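Local coordinates for protein polysaccharide deacetylase (Bacillus anthracis, PDB 2J13) that probably removes acetyl groups from cell-wall peptidoglycan, as a zinc-containing carbohydrate esterase of family 4 with a NodB-type fold, at residues K55-T60 / K231-K236; K78-P83 / I224-R229; P83-V88 / K236-L241. One frame throughout, in Å; residues are numbered along the deposited sequence.

Contact 1 (K55-T60 / K231-K236); sequences KDIYLT and KGYHFK. With ZN (zinc ion), chain D.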
loop_
_atom_site.group_PDB
_atom_site.type_symbol
_atom_site.label_atom_id
_atom_site.label_comp_id
_atom_site.label_asym_id
_atom_site.label_seq_id
_atom_site.Cartn_x
_atom_site.Cartn_y
_atom_site.Cartn_z
ATOM N N LYS A 55 -0.500 -15.913 12.280
ATOM C CA LYS A 55 -1.708 -15.713 11.487
ATOM C C LYS A 55 -2.118 -14.236 11.466
ATOM O O LYS A 55 -3.308 -13.902 11.546
ATOM C CB LYS A 55 -2.872 -16.577 12.009
ATOM C CG LYS A 55 -2.794 -18.023 11.526
ATOM C CD LYS A 55 -4.099 -18.817 11.779
ATOM C CE LYS A 55 -4.256 -19.956 10.765
ATOM N NZ LYS A 55 -5.540 -20.713 10.951
ATOM N N ASP A 56 -1.127 -13.361 11.336
ATOM C CA ASP A 56 -1.365 -11.921 11.135
ATOM C C ASP A 56 -1.363 -11.626 9.655
ATOM O O ASP A 56 -0.517 -12.122 8.917
ATOM C CB ASP A 56 -0.264 -11.093 11.809
ATOM C CG ASP A 56 -0.305 -11.182 13.318
ATOM O OD1 ASP A 56 -1.312 -11.679 13.846
ATOM O OD2 ASP A 56 0.658 -10.748 13.969
ATOM N N ILE A 57 -2.340 -10.834 9.227
ATOM C CA ILE A 57 -2.484 -10.412 7.837
ATOM C C ILE A 57 -2.734 -8.903 7.754
ATOM O O ILE A 57 -3.048 -8.258 8.744
ATOM C CB ILE A 57 -3.552 -11.205 7.116
ATOM C CG1 ILE A 57 -4.918 -11.057 7.816
ATOM C CG2 ILE A 57 -3.094 -12.681 6.992
ATOM C CD1 ILE A 57 -6.089 -11.768 7.060
ATOM N N TYR A 58 -2.533 -8.337 6.561
ATOM C CA TYR A 58 -2.420 -6.872 6.390
ATOM C C TYR A 58 -3.227 -6.411 5.194
ATOM O O TYR A 58 -2.894 -6.736 4.084
ATOM C CB TYR A 58 -0.943 -6.492 6.212
ATOM C CG TYR A 58 -0.087 -7.081 7.298
ATOM C CD1 TYR A 58 0.101 -6.401 8.484
ATOM C CD2 TYR A 58 0.484 -8.336 7.157
ATOM C CE1 TYR A 58 0.860 -6.959 9.527
ATOM C CE2 TYR A 58 1.248 -8.899 8.184
ATOM C CZ TYR A 58 1.414 -8.194 9.367
ATOM O OH TYR A 58 2.171 -8.678 10.422
ATOM N N LEU A 59 -4.297 -5.666 5.452
ATOM C CA LEU A 59 -5.156 -5.146 4.421
ATOM C C LEU A 59 -4.620 -3.811 3.886
ATOM O O LEU A 59 -4.287 -2.897 4.667
ATOM C CB LEU A 59 -6.558 -4.994 5.009
ATOM C CG LEU A 59 -7.664 -4.491 4.116
ATOM C CD1 LEU A 59 -7.838 -5.434 2.946
ATOM C CD2 LEU A 59 -8.993 -4.307 4.863
ATOM N N THR A 60 -4.579 -3.691 2.558
ATOM C CA THR A 60 -4.177 -2.454 1.910
ATOM C C THR A 60 -5.068 -2.188 0.711
ATOM O O THR A 60 -5.677 -3.114 0.172
ATOM C CB THR A 60 -2.713 -2.488 1.446
ATOM O OG1 THR A 60 -2.571 -3.376 0.327
ATOM C CG2 THR A 60 -1.774 -2.876 2.577
ATOM N N LYS A 231 -11.229 -18.209 11.047
ATOM C CA LYS A 231 -10.095 -19.088 10.811
ATOM C C LYS A 231 -8.845 -18.726 11.627
ATOM O O LYS A 231 -7.771 -19.296 11.411
ATOM C CB LYS A 231 -9.788 -19.159 9.317
ATOM C CG LYS A 231 -10.891 -19.836 8.520
ATOM C CD LYS A 231 -10.656 -19.821 7.009
ATOM C CE LYS A 231 -9.340 -20.496 6.644
ATOM N NZ LYS A 231 -9.511 -21.369 5.425
ATOM N N GLY A 232 -8.981 -17.819 12.584
ATOM C CA GLY A 232 -7.920 -17.507 13.523
ATOM C C GLY A 232 -7.002 -16.393 13.070
ATOM O O GLY A 232 -6.006 -16.095 13.755
ATOM N N TYR A 233 -7.334 -15.747 11.947
ATOM C CA TYR A 233 -6.501 -14.633 11.467
ATOM C C TYR A 233 -6.736 -13.350 12.234
ATOM O O TYR A 233 -7.839 -13.066 12.709
ATOM C CB TYR A 233 -6.711 -14.393 9.972
ATOM C CG TYR A 233 -6.123 -15.476 9.122
ATOM C CD1 TYR A 233 -4.804 -15.390 8.673
ATOM C CD2 TYR A 233 -6.856 -16.578 8.762
ATOM C CE1 TYR A 233 -4.247 -16.375 7.899
ATOM C CE2 TYR A 233 -6.308 -17.577 7.970
ATOM C CZ TYR A 233 -4.984 -17.466 7.555
ATOM O OH TYR A 233 -4.410 -18.417 6.768
ATOM N N HIS A 234 -5.680 -12.550 12.322
ATOM C CA HIS A 234 -5.727 -11.240 12.962
ATOM C C HIS A 234 -5.314 -10.204 11.939
ATOM O O HIS A 234 -4.291 -10.372 11.305
ATOM C CB HIS A 234 -4.726 -11.189 14.111
ATOM C CG HIS A 234 -4.833 -12.359 15.047
ATOM N ND1 HIS A 234 -3.732 -13.053 15.507
ATOM C CD2 HIS A 234 -5.917 -12.995 15.545
ATOM C CE1 HIS A 234 -4.136 -14.054 16.271
ATOM N NE2 HIS A 234 -5.458 -14.041 16.312
ATOM N N PHE A 235 -6.098 -9.147 11.822
ATOM C CA PHE A 235 -5.802 -8.044 10.902
ATOM C C PHE A 235 -4.985 -6.978 11.601
ATOM O O PHE A 235 -5.439 -6.385 12.603
ATOM C CB PHE A 235 -7.096 -7.431 10.392
ATOM C CG PHE A 235 -7.833 -8.292 9.429
ATOM C CD1 PHE A 235 -8.773 -9.227 9.866
ATOM C CD2 PHE A 235 -7.622 -8.146 8.079
ATOM C CE1 PHE A 235 -9.469 -9.996 8.976
ATOM C CE2 PHE A 235 -8.324 -8.935 7.152
ATOM C CZ PHE A 235 -9.248 -9.865 7.612
ATOM N N LYS A 236 -3.811 -6.705 11.049
ATOM C CA LYS A 236 -2.826 -5.839 11.650
ATOM C C LYS A 236 -2.411 -4.717 10.686
ATOM O O LYS A 236 -2.794 -4.719 9.510
ATOM C CB LYS A 236 -1.611 -6.674 12.056
ATOM C CG LYS A 236 -1.909 -7.857 12.991
ATOM C CD LYS A 236 -2.173 -7.370 14.393
ATOM C CE LYS A 236 -1.564 -8.261 15.431
ATOM N NZ LYS A 236 -0.072 -8.221 15.386
HETATM ZN ZN ZN D . -1.728 -12.106 15.705
HETATM O O HOH W 1 -2.713 -3.159 7.023
HETATM O O HOH W 2 -5.191 -5.231 8.234
HETATM O O HOH W 3 -1.769 -11.432 18.019
HETATM O O HOH W 4 -0.371 -13.899 16.031
#
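Strand 56-63, through its residues 56-60, and strand 234-236 run side by side as a parallel pair, and a zinc ion sits at one end of the pairing. Asp56 and His234 face each other on the same side of the sheet. Both place CG beside the backbone N, so both groups reach the metal. His234 ND1 binds the zinc at 2.2 Å and Asp56 OD1 is the second protein ligand; two waters complete the coordination seen here. Asp56 OD1 lies in the plane of the imidazole, at its edge, and the carboxylate is turned 56° from that ring. The other oxygen, Asp56 OD2, takes a salt bridge from Lys236 NZ at 3.0 Å. This ammonium comes from above the carboxylate plane, at the end of a chain bent at chi2, chi3 and chi4. Metal and lysine together probably favour the ionised form of Asp56.

Ile57 and Phe235 occupy the other face. Ile57 holds CG1 in the crowded position between N and carbonyl carbon (chi1 59°). This lays CD1 over the Phe235 ring as a CH-pi contact, 3.9 Å from the centroid. Ile57 CG2 meets Tyr233 CD1 at 3.6 Å.

Three main-chain bonds knit the strands, among them Ile57 N to His234 O at 2.9 Å. Extended Lys55 crosses one face of Tyr233 and bonds through NZ to Lys231 O at 2.7 Å.

On the Ile57 face, Leu228 of helix 217-230 packs against Ile57, Tyr233 and Phe235. Further along, strand 56-63 also pairs with strands 84-88 and 207-210.

Contact 2 (K78-P83 / I224-R229); sequences KEKKVP and IIDDLR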
loop_
_atom_site.group_PDB
_atom_site.type_symbol
_atom_site.label_atom_id
_atom_site.label_comp_id
_atom_site.label_asym_id
_atom_site.label_seq_id
_atom_site.Cartn_x
_atom_site.Cartn_y
_atom_site.Cartn_z
ATOM N N LYS A 78 -14.382 0.533 10.128
ATOM C CA LYS A 78 -14.696 1.134 11.407
ATOM C C LYS A 78 -15.574 0.188 12.249
ATOM O O LYS A 78 -15.308 0.010 13.415
ATOM C CB LYS A 78 -15.415 2.458 11.163
ATOM C CG LYS A 78 -15.775 3.278 12.407
ATOM C CD LYS A 78 -16.603 4.467 11.964
ATOM C CE LYS A 78 -16.098 5.786 12.499
ATOM N NZ LYS A 78 -16.441 6.946 11.578
ATOM N N GLU A 79 -16.571 -0.416 11.608
ATOM C CA GLU A 79 -17.490 -1.353 12.261
ATOM C C GLU A 79 -16.754 -2.570 12.783
ATOM O O GLU A 79 -17.016 -3.044 13.903
ATOM C CB GLU A 79 -18.563 -1.811 11.278
ATOM C CG GLU A 79 -19.632 -0.766 10.990
ATOM C CD GLU A 79 -20.848 -1.322 10.261
ATOM O OE1 GLU A 79 -21.004 -2.568 10.169
ATOM O OE2 GLU A 79 -21.661 -0.498 9.772
ATOM N N LYS A 80 -15.848 -3.085 11.961
ATOM C CA LYS A 80 -15.132 -4.295 12.245
ATOM C C LYS A 80 -13.840 -4.077 13.009
ATOM O O LYS A 80 -13.174 -5.045 13.356
ATOM C CB LYS A 80 -14.813 -5.028 10.934
ATOM C CG LYS A 80 -16.015 -5.382 10.096
ATOM C CD LYS A 80 -16.896 -6.391 10.761
ATOM C CE LYS A 80 -18.014 -6.784 9.838
ATOM N NZ LYS A 80 -18.831 -7.854 10.465
ATOM N N LYS A 81 -13.459 -2.820 13.215
ATOM C CA LYS A 81 -12.183 -2.457 13.826
ATOM C C LYS A 81 -10.990 -3.132 13.162
ATOM O O LYS A 81 -10.194 -3.831 13.780
ATOM C CB LYS A 81 -12.227 -2.700 15.336
ATOM C CG LYS A 81 -13.291 -1.857 15.993
ATOM C CD LYS A 81 -12.972 -0.372 15.844
ATOM C CE LYS A 81 -14.085 0.539 16.330
ATOM N NZ LYS A 81 -14.064 1.813 15.533
ATOM N N VAL A 82 -10.884 -2.907 11.862
ATOM C CA VAL A 82 -9.810 -3.477 11.063
ATOM C C VAL A 82 -8.990 -2.309 10.511
ATOM O O VAL A 82 -9.574 -1.416 9.878
ATOM C CB VAL A 82 -10.413 -4.304 9.875
ATOM C CG1 VAL A 82 -9.364 -4.620 8.842
ATOM C CG2 VAL A 82 -11.039 -5.594 10.414
ATOM N N PRO A 83 -7.671 -2.310 10.761
ATOM C CA PRO A 83 -6.780 -1.294 10.217
ATOM C C PRO A 83 -6.378 -1.593 8.775
ATOM O O PRO A 83 -6.265 -2.743 8.391
ATOM C CB PRO A 83 -5.556 -1.407 11.123
ATOM C CG PRO A 83 -5.484 -2.818 11.495
ATOM C CD PRO A 83 -6.933 -3.275 11.592
ATOM N N ILE A 224 -15.347 -11.186 4.131
ATOM C CA ILE A 224 -13.985 -11.661 4.148
ATOM C C ILE A 224 -13.368 -11.462 5.540
ATOM O O ILE A 224 -12.731 -12.367 6.082
ATOM C CB ILE A 224 -13.128 -10.921 3.076
ATOM C CG1 ILE A 224 -13.570 -11.357 1.679
ATOM C CG2 ILE A 224 -11.663 -11.179 3.303
ATOM C CD1 ILE A 224 -12.918 -10.539 0.529
ATOM N N ILE A 225 -13.605 -10.301 6.136
ATOM C CA ILE A 225 -13.094 -10.017 7.489
ATOM C C ILE A 225 -13.676 -11.015 8.496
ATOM O O ILE A 225 -12.950 -11.631 9.292
ATOM C CB ILE A 225 -13.454 -8.592 7.886
ATOM C CG1 ILE A 225 -12.540 -7.592 7.148
ATOM C CG2 ILE A 225 -13.303 -8.340 9.387
ATOM C CD1 ILE A 225 -13.020 -6.152 7.266
ATOM N N ASP A 226 -14.977 -11.177 8.436
ATOM C CA ASP A 226 -15.647 -12.123 9.347
ATOM C C ASP A 226 -15.107 -13.537 9.169
ATOM O O ASP A 226 -14.746 -14.239 10.149
ATOM C CB ASP A 226 -17.159 -12.080 9.135
ATOM C CG ASP A 226 -17.818 -10.789 9.628
ATOM O OD1 ASP A 226 -17.188 -9.996 10.379
ATOM O OD2 ASP A 226 -19.024 -10.572 9.281
ATOM N N ASP A 227 -15.044 -13.993 7.924
ATOM C CA ASP A 227 -14.604 -15.348 7.585
ATOM C C ASP A 227 -13.149 -15.632 8.003
ATOM O O ASP A 227 -12.804 -16.698 8.519
ATOM C CB ASP A 227 -14.792 -15.527 6.067
ATOM C CG ASP A 227 -14.519 -16.929 5.587
ATOM O OD1 ASP A 227 -15.484 -17.713 5.490
ATOM O OD2 ASP A 227 -13.357 -17.247 5.276
ATOM N N LEU A 228 -12.259 -14.676 7.753
ATOM C CA LEU A 228 -10.895 -14.851 8.110
ATOM C C LEU A 228 -10.713 -14.838 9.629
ATOM O O LEU A 228 -9.924 -15.614 10.150
ATOM C CB LEU A 228 -10.004 -13.812 7.411
ATOM C CG LEU A 228 -9.872 -14.077 5.910
ATOM C CD1 LEU A 228 -9.168 -12.913 5.180
ATOM C CD2 LEU A 228 -9.107 -15.364 5.664
ATOM N N ARG A 229 -11.470 -14.015 10.343
ATOM C CA ARG A 229 -11.366 -14.055 11.826
ATOM C C ARG A 229 -11.799 -15.408 12.394
ATOM O O ARG A 229 -11.187 -15.877 13.349
ATOM C CB ARG A 229 -12.148 -12.941 12.468
ATOM C CG ARG A 229 -11.415 -11.626 12.389
ATOM C CD ARG A 229 -12.266 -10.485 12.803
ATOM N NE ARG A 229 -11.442 -9.317 13.106
ATOM C CZ ARG A 229 -11.914 -8.088 13.236
ATOM N NH1 ARG A 229 -13.202 -7.844 13.054
ATOM N NH2 ARG A 229 -11.080 -7.090 13.515
#
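Arg229 reaches out from helix 217-230 and takes hold of the end of helix 70-80. Its chain is extended from CG to NE, which brings the guanidinium end-on to Lys80 O. NH1 of Arg229 bonds to Lys80 O at 2.8 Å and NH2 of Arg229 to the same oxygen at 2.9 Å. The oxygen lies almost in the guanidinium plane, 3° out of it. NH1 arrives on a lone pair in the carbonyl plane, while NH2 comes nearly along the C=O axis. Val82 slides past Arg229 in the opposite direction and sets CG2 over a face of the guanidinium, 3.4 Å from Arg229 NH2.

Val82 and Ile225 meet tip to tip, with Val82 CG2 at 3.7 Å from Ile225 CG2. Lys80 crosses Ile225 obliquely, its CB and CG resting on the same methyl group. A bend at chi2 (-66°) then turns the lysine toward Asp226, which it meets at about a right angle. Lys80 NZ bonds to Asp226 OD1 at 2.7 Å on the syn lone pair, and weakly to OD2.

Helix 70-80 ends in a Schellman motif with Lys81 at positive phi. Lys80 O lies at this C-terminal end, where the helix dipole would make it a favourable partner for a cation. The contact thus combines a charged outer part, a salt bridge and a helix-end arginine, with a small apolar core that continues into Phe235.

Contact 3 (P83-V88 / K236-L241); sequences PATFFV and KSLDDL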
loop_
_atom_site.group_PDB
_atom_site.type_symbol
_atom_site.label_atom_id
_atom_site.label_comp_id
_atom_site.label_asym_id
_atom_site.label_seq_id
_atom_site.Cartn_x
_atom_site.Cartn_y
_atom_site.Cartn_z
ATOM N N PRO A 83 -7.671 -2.310 10.761
ATOM C CA PRO A 83 -6.780 -1.294 10.217
ATOM C C PRO A 83 -6.378 -1.593 8.775
ATOM O O PRO A 83 -6.265 -2.743 8.391
ATOM C CB PRO A 83 -5.556 -1.407 11.123
ATOM C CG PRO A 83 -5.484 -2.818 11.495
ATOM C CD PRO A 83 -6.933 -3.275 11.592
ATOM N N ALA A 84 -6.161 -0.539 8.000
ATOM C CA ALA A 84 -5.672 -0.685 6.632
ATOM C C ALA A 84 -4.709 0.440 6.303
ATOM O O ALA A 84 -4.676 1.474 6.985
ATOM C CB ALA A 84 -6.835 -0.663 5.667
ATOM N N THR A 85 -3.891 0.222 5.274
ATOM C CA THR A 85 -3.112 1.286 4.657
ATOM C C THR A 85 -3.752 1.596 3.293
ATOM O O THR A 85 -4.017 0.675 2.509
ATOM C CB THR A 85 -1.603 0.965 4.482
ATOM O OG1 THR A 85 -0.971 0.872 5.765
ATOM C CG2 THR A 85 -0.885 2.053 3.649
ATOM N N PHE A 86 -3.969 2.885 3.030
ATOM C CA PHE A 86 -4.465 3.419 1.769
ATOM C C PHE A 86 -3.296 4.155 1.115
ATOM O O PHE A 86 -2.835 5.181 1.638
ATOM C CB PHE A 86 -5.616 4.400 2.008
ATOM C CG PHE A 86 -6.852 3.746 2.584
ATOM C CD1 PHE A 86 -6.967 3.555 3.940
ATOM C CD2 PHE A 86 -7.854 3.298 1.751
ATOM C CE1 PHE A 86 -8.083 2.919 4.470
ATOM C CE2 PHE A 86 -9.008 2.680 2.284
ATOM C CZ PHE A 86 -9.101 2.520 3.655
ATOM N N PHE A 87 -2.834 3.618 -0.016
ATOM C CA PHE A 87 -1.751 4.216 -0.793
ATOM C C PHE A 87 -2.362 5.191 -1.760
ATOM O O PHE A 87 -3.016 4.786 -2.700
ATOM C CB PHE A 87 -0.952 3.124 -1.554
ATOM C CG PHE A 87 -0.141 2.274 -0.661
ATOM C CD1 PHE A 87 1.122 2.661 -0.262
ATOM C CD2 PHE A 87 -0.620 1.018 -0.239
ATOM C CE1 PHE A 87 1.876 1.857 0.613
ATOM C CE2 PHE A 87 0.124 0.253 0.649
ATOM C CZ PHE A 87 1.394 0.666 1.054
ATOM N N VAL A 88 -2.171 6.483 -1.506
ATOM C CA VAL A 88 -2.850 7.569 -2.247
ATOM C C VAL A 88 -1.948 8.284 -3.258
ATOM O O VAL A 88 -0.746 8.431 -3.039
ATOM C CB VAL A 88 -3.469 8.635 -1.266
ATOM C CG1 VAL A 88 -4.446 7.929 -0.293
ATOM C CG2 VAL A 88 -2.365 9.378 -0.532
ATOM N N LYS A 236 -3.811 -6.705 11.049
ATOM C CA LYS A 236 -2.826 -5.839 11.650
ATOM C C LYS A 236 -2.411 -4.717 10.686
ATOM O O LYS A 236 -2.794 -4.719 9.510
ATOM C CB LYS A 236 -1.611 -6.674 12.056
ATOM C CG LYS A 236 -1.909 -7.857 12.991
ATOM C CD LYS A 236 -2.173 -7.370 14.393
ATOM C CE LYS A 236 -1.564 -8.261 15.431
ATOM N NZ LYS A 236 -0.072 -8.221 15.386
ATOM N N SER A 237 -1.644 -3.766 11.200
ATOM C CA SER A 237 -1.154 -2.635 10.399
ATOM C C SER A 237 0.247 -2.875 9.883
ATOM O O SER A 237 0.961 -3.745 10.367
ATOM C CB SER A 237 -1.120 -1.369 11.237
ATOM O OG SER A 237 0.037 -1.389 12.056
ATOM N N LEU A 238 0.664 -2.069 8.910
ATOM C CA LEU A 238 2.024 -2.176 8.373
ATOM C C LEU A 238 3.071 -1.793 9.430
ATOM O O LEU A 238 4.160 -2.317 9.405
ATOM C CB LEU A 238 2.199 -1.349 7.112
ATOM C CG LEU A 238 1.387 -1.834 5.910
ATOM C CD1 LEU A 238 1.715 -0.975 4.700
ATOM C CD2 LEU A 238 1.673 -3.317 5.586
ATOM N N ASP A 239 2.719 -0.902 10.346
ATOM C CA ASP A 239 3.563 -0.648 11.546
ATOM C C ASP A 239 3.768 -1.949 12.359
ATOM O O ASP A 239 4.878 -2.238 12.860
ATOM C CB ASP A 239 2.932 0.445 12.416
ATOM C CG ASP A 239 2.959 1.860 11.781
ATOM O OD1 ASP A 239 3.573 2.115 10.722
ATOM O OD2 ASP A 239 2.331 2.759 12.387
ATOM N N ASP A 240 2.706 -2.732 12.526
ATOM C CA ASP A 240 2.790 -4.013 13.247
ATOM C C ASP A 240 3.704 -4.984 12.507
ATOM O O ASP A 240 4.497 -5.727 13.123
ATOM C CB ASP A 240 1.400 -4.661 13.391
ATOM C CG ASP A 240 0.438 -3.852 14.232
ATOM O OD1 ASP A 240 0.887 -3.294 15.263
ATOM O OD2 ASP A 240 -0.791 -3.799 13.904
ATOM N N LEU A 241 3.621 -4.970 11.177
ATOM C CA LEU A 241 4.425 -5.837 10.346
ATOM C C LEU A 241 5.898 -5.586 10.642
ATOM O O LEU A 241 6.647 -6.524 10.908
ATOM C CB LEU A 241 4.160 -5.596 8.850
ATOM C CG LEU A 241 4.827 -6.634 7.938
ATOM C CD1 LEU A 241 4.042 -6.884 6.641
ATOM C CD2 LEU A 241 6.278 -6.229 7.630
HETATM O O HOH W 2 -5.191 -5.231 8.234
HETATM O O HOH W 5 -1.660 -0.786 7.691
#
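Leu238, the first residue of helix 238-243, points its side chain at strand 84-88. Its CD1 touches Thr85 OG1 at 3.4 Å, and the two side chains cross at about a right angle. Leu238 CD1 also meets Phe87 tip to tip, 4.0 Å from Phe87 CZ. Beside these side chains, Pro83 rests its ring on the backbone of the other segment, with Pro83 CG at 3.7 Å from Lys236 C.

No direct hydrogen bond joins the segments, and water does the polar work. One water lies 2.6 Å from Thr85 OG1 and accepts from Leu238 N at 2.9 Å. It thereby satisfies an amide of the first turn of the helix. A second water lies within hydrogen-bonding distance of Pro83 O and Lys236 O and bridges them, and so ties the residue leading into the strand to the residue before the N-cap.

The torsions set these groups in place. Thr85 holds OG1 beside the backbone N (chi1 -67°), where it meets both the water and the leucine. Its CG2 lies over a face of the Phe87 ring, offset toward the rim.

Behind Leu238 the helix start is fixed by a capping box. Ser237 N donates to Asp240 OD2 at 2.8 Å, nearly straight at 174°. In return Asp240 N donates to Ser237 OG at 3.0 Å.

Strand 84-88 runs between strands 56-63 and 109-112 in the parallel sheet, bonded to both. Ile109 of the latter touches Thr85, Ser237 and Asp239. Leu241 and Lys236 also pack on Tyr58 of strand 56-63, so the first turn of helix 238-243 lies close to three neighbouring strands.

Contacts 1 and 2 have centres about 9 Å apart, contacts 1 and 3 about 11 Å, and contacts 2 and 3 about 14 Å. The first segments follow one another as strand 56-63, helix 70-80 and strand 84-88, a beta-alpha-beta unit. The second segments come late in the chain, as helix 217-230, strand 234-236 and helix 238-243. Contacts 1 and 3 share Lys236, and contacts 2 and 3 share Pro83. Together they join early and late parts of the chain, consistent with closure of a distorted beta/alpha barrel. The zinc at contact 1 is separate from the one bound by His113 and His117.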